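Local coordinates for putative spindle pole body component alp6 protein (Chaetomium thermophilum, PDB 6L7R), which probably binds gamma-tubulin and microtubule minus ends as GCP3, a TUBGCP-family protein whose N-terminal piece forms this chain, at residues N10-G18 / R35-L46. Residues are numbered along the deposited sequence; the frame is centred on the assembly and turned at random.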
# COMPACT_ATOMS: atom_id res chain seq x y z
N ASN A 10 -7.89 1.99 10.27
CA ASN A 10 -9.17 2.42 9.70
C ASN A 10 -9.12 3.86 9.22
O ASN A 10 -9.75 4.20 8.21
CB ASN A 10 -10.29 2.25 10.74
CG ASN A 10 -10.66 0.79 10.96
OD1 ASN A 10 -10.37 -0.07 10.13
ND2 ASN A 10 -11.31 0.52 12.08
N ASN A 11 -8.43 4.74 9.95
CA ASN A 11 -8.27 6.11 9.46
C ASN A 11 -7.54 6.11 8.11
O ASN A 11 -7.90 6.88 7.21
CB ASN A 11 -7.50 6.96 10.47
CG ASN A 11 -8.31 7.25 11.72
OD1 ASN A 11 -9.53 7.09 11.74
ND2 ASN A 11 -7.63 7.71 12.76
N ALA A 12 -6.55 5.24 7.96
CA ALA A 12 -5.85 5.14 6.68
C ALA A 12 -6.76 4.57 5.61
O ALA A 12 -6.73 5.01 4.45
CB ALA A 12 -4.60 4.28 6.84
N ILE A 13 -7.59 3.58 5.97
CA ILE A 13 -8.51 3.02 4.99
C ILE A 13 -9.47 4.09 4.50
O ILE A 13 -9.74 4.21 3.30
CB ILE A 13 -9.27 1.81 5.57
CG1 ILE A 13 -8.30 0.63 5.77
CG2 ILE A 13 -10.43 1.42 4.63
CD1 ILE A 13 -8.89 -0.50 6.63
N ASP A 14 -10.01 4.90 5.43
CA ASP A 14 -10.88 6.00 5.03
C ASP A 14 -10.20 6.88 3.99
O ASP A 14 -10.80 7.26 2.98
CB ASP A 14 -11.27 6.85 6.24
CG ASP A 14 -12.16 6.13 7.22
OD1 ASP A 14 -12.86 5.16 6.84
OD2 ASP A 14 -12.19 6.57 8.39
N SER A 15 -8.93 7.21 4.23
CA SER A 15 -8.20 8.07 3.32
C SER A 15 -8.04 7.41 1.96
O SER A 15 -8.25 8.05 0.92
CB SER A 15 -6.83 8.42 3.91
OG SER A 15 -7.00 9.27 5.03
N LEU A 16 -7.65 6.13 1.95
CA LEU A 16 -7.49 5.39 0.70
C LEU A 16 -8.77 5.40 -0.10
O LEU A 16 -8.76 5.64 -1.31
CB LEU A 16 -7.09 3.94 0.99
CG LEU A 16 -5.68 3.36 0.92
CD1 LEU A 16 -5.82 1.83 0.84
CD2 LEU A 16 -4.86 3.91 -0.26
N ILE A 17 -9.90 5.09 0.55
CA ILE A 17 -11.15 4.99 -0.19
C ILE A 17 -11.48 6.31 -0.87
O ILE A 17 -11.86 6.33 -2.05
CB ILE A 17 -12.28 4.53 0.75
CG1 ILE A 17 -12.00 3.09 1.20
CG2 ILE A 17 -13.62 4.65 0.04
CD1 ILE A 17 -12.99 2.56 2.24
N GLY A 18 -11.32 7.42 -0.16
CA GLY A 18 -11.62 8.71 -0.75
C GLY A 18 -10.67 9.06 -1.88
O GLY A 18 -11.07 9.68 -2.87
N ARG A 35 -19.24 4.28 0.16
CA ARG A 35 -18.09 4.23 1.06
C ARG A 35 -18.21 3.10 2.08
O ARG A 35 -17.23 2.40 2.36
CB ARG A 35 -17.92 5.57 1.78
CG ARG A 35 -16.89 5.51 2.92
CD ARG A 35 -16.72 6.84 3.66
NE ARG A 35 -16.20 7.87 2.77
CZ ARG A 35 -14.90 8.11 2.57
NH1 ARG A 35 -13.98 7.38 3.20
NH2 ARG A 35 -14.52 9.07 1.73
N GLN A 36 -19.41 2.91 2.65
CA GLN A 36 -19.56 1.83 3.63
C GLN A 36 -19.34 0.47 2.98
O GLN A 36 -18.70 -0.41 3.57
CB GLN A 36 -20.93 1.91 4.29
CG GLN A 36 -21.00 1.20 5.64
CD GLN A 36 -19.92 1.67 6.61
OE1 GLN A 36 -19.82 2.86 6.91
NE2 GLN A 36 -19.09 0.74 7.09
N ALA A 37 -19.88 0.27 1.77
CA ALA A 37 -19.70 -1.00 1.08
C ALA A 37 -18.23 -1.24 0.76
O ALA A 37 -17.73 -2.37 0.86
CB ALA A 37 -20.54 -1.02 -0.21
N VAL A 38 -17.53 -0.19 0.36
CA VAL A 38 -16.11 -0.33 0.06
C VAL A 38 -15.34 -0.60 1.34
O VAL A 38 -14.45 -1.46 1.37
CB VAL A 38 -15.59 0.93 -0.67
CG1 VAL A 38 -14.10 0.81 -0.90
CG2 VAL A 38 -16.30 1.10 -1.99
N PHE A 39 -15.69 0.10 2.41
CA PHE A 39 -15.01 -0.09 3.69
C PHE A 39 -15.12 -1.54 4.15
O PHE A 39 -14.14 -2.13 4.62
CB PHE A 39 -15.59 0.86 4.73
CG PHE A 39 -14.86 0.84 6.04
CD1 PHE A 39 -15.29 0.01 7.08
CD2 PHE A 39 -13.72 1.61 6.23
CE1 PHE A 39 -14.61 -0.03 8.30
CE2 PHE A 39 -13.04 1.59 7.45
CZ PHE A 39 -13.48 0.76 8.48
N ASP A 40 -16.32 -2.11 4.02
CA ASP A 40 -16.55 -3.48 4.45
C ASP A 40 -15.76 -4.47 3.60
O ASP A 40 -15.24 -5.46 4.12
CB ASP A 40 -18.05 -3.80 4.38
CG ASP A 40 -18.84 -3.12 5.49
OD1 ASP A 40 -18.31 -2.18 6.13
OD2 ASP A 40 -20.00 -3.52 5.71
N LEU A 41 -15.66 -4.20 2.30
CA LEU A 41 -14.83 -5.02 1.43
C LEU A 41 -13.36 -4.95 1.85
O LEU A 41 -12.68 -5.97 1.94
CB LEU A 41 -14.97 -4.58 -0.02
CG LEU A 41 -14.04 -5.32 -0.97
CD1 LEU A 41 -14.45 -6.78 -1.08
CD2 LEU A 41 -14.03 -4.65 -2.33
N VAL A 42 -12.86 -3.74 2.10
CA VAL A 42 -11.46 -3.61 2.49
C VAL A 42 -11.20 -4.39 3.77
O VAL A 42 -10.22 -5.14 3.87
CB VAL A 42 -11.06 -2.13 2.65
CG1 VAL A 42 -9.63 -2.02 3.20
CG2 VAL A 42 -11.18 -1.40 1.32
N ARG A 43 -12.09 -4.27 4.75
CA ARG A 43 -11.89 -5.01 5.99
C ARG A 43 -11.83 -6.50 5.74
O ARG A 43 -10.98 -7.20 6.29
CB ARG A 43 -12.99 -4.67 7.00
CG ARG A 43 -12.95 -3.24 7.49
CD ARG A 43 -11.61 -2.92 8.17
NE ARG A 43 -11.86 -2.16 9.38
CZ ARG A 43 -12.16 -2.72 10.55
NH1 ARG A 43 -12.24 -4.04 10.66
NH2 ARG A 43 -12.39 -1.97 11.61
N ALA A 44 -12.72 -7.01 4.87
CA ALA A 44 -12.72 -8.44 4.58
C ALA A 44 -11.43 -8.85 3.88
O ALA A 44 -10.84 -9.89 4.20
CB ALA A 44 -13.94 -8.80 3.72
N LEU A 45 -10.99 -8.05 2.90
CA LEU A 45 -9.74 -8.36 2.20
C LEU A 45 -8.57 -8.44 3.16
O LEU A 45 -7.74 -9.35 3.05
CB LEU A 45 -9.47 -7.30 1.12
CG LEU A 45 -10.45 -7.32 -0.06
CD1 LEU A 45 -10.24 -6.12 -0.97
CD2 LEU A 45 -10.31 -8.62 -0.85
N LEU A 46 -8.48 -7.51 4.10
CA LEU A 46 -7.34 -7.50 5.00
C LEU A 46 -7.37 -8.64 6.00
O LEU A 46 -6.33 -8.92 6.61
CB LEU A 46 -7.26 -6.15 5.72
CG LEU A 46 -6.96 -4.96 4.81
CD1 LEU A 46 -7.00 -3.66 5.60
CD2 LEU A 46 -5.59 -5.12 4.12
O HOH W 1 -14.37 4.96 4.87
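Ile13 and Phe39 pack into each other's helices as knobs into holes: Ile13 sits among Phe39, Val42, Arg43 and Leu46, and Phe39 among Asn10, Ile13, Asp14 and Ile17. Ile13 suits its place because its two branches divide the work. CG2 lies 3.7 Å from Phe39 CD2, the two side chains crossing at about a right angle, while CD1 meets CD1 of Leu46 tip to tip at 3.8 Å. One turn on, Ile17 slides past Val38 in the opposite direction, and its CD1 reaches the Phe39 backbone, 3.6 Å from CA. The Phe39 ring is carried across to helix 6-20 because chi1 (-174°) sets CG trans to the main-chain N; there Asp14 OD1 comes obliquely to CE2 at 3.6 Å, the carboxylate turned from the ring.

Polar groups line one flank of this apolar contact. The long Arg35 chain, bent at chi3, brings NH1 to the backbone O of Asp14 at 3.2 Å, in the guanidinium plane; Gly18 N reaches the same oxygen from the opposite face of its carbonyl. Asp14 OD1 and Arg35 NH1 are 4.4 Å apart, beyond a salt bridge, and one water accepts from NH1 and donates to OD1. Farther along this flank, Arg43 NE gives Asn10 OD1 a short but poorly angled, weak bond of 2.7 Å, the amide and guanidinium planes lying 16° apart. Were Arg43 an alanine, Asn10 OD1 would probably lose this donor and one side of the hole that holds Ile13 would be uncovered.

Segments 10-18 and 35-46, on the consecutive helices 6-20 and 29-47, run 125° apart, and Val38 also packs on the chain of another protein. Branched aliphatic residues and one ring fill the interior, with arginines bridging one flank, which implies cohesion chiefly by apolar interlocking, supplemented by neutral acceptors and a water-mediated charge pair.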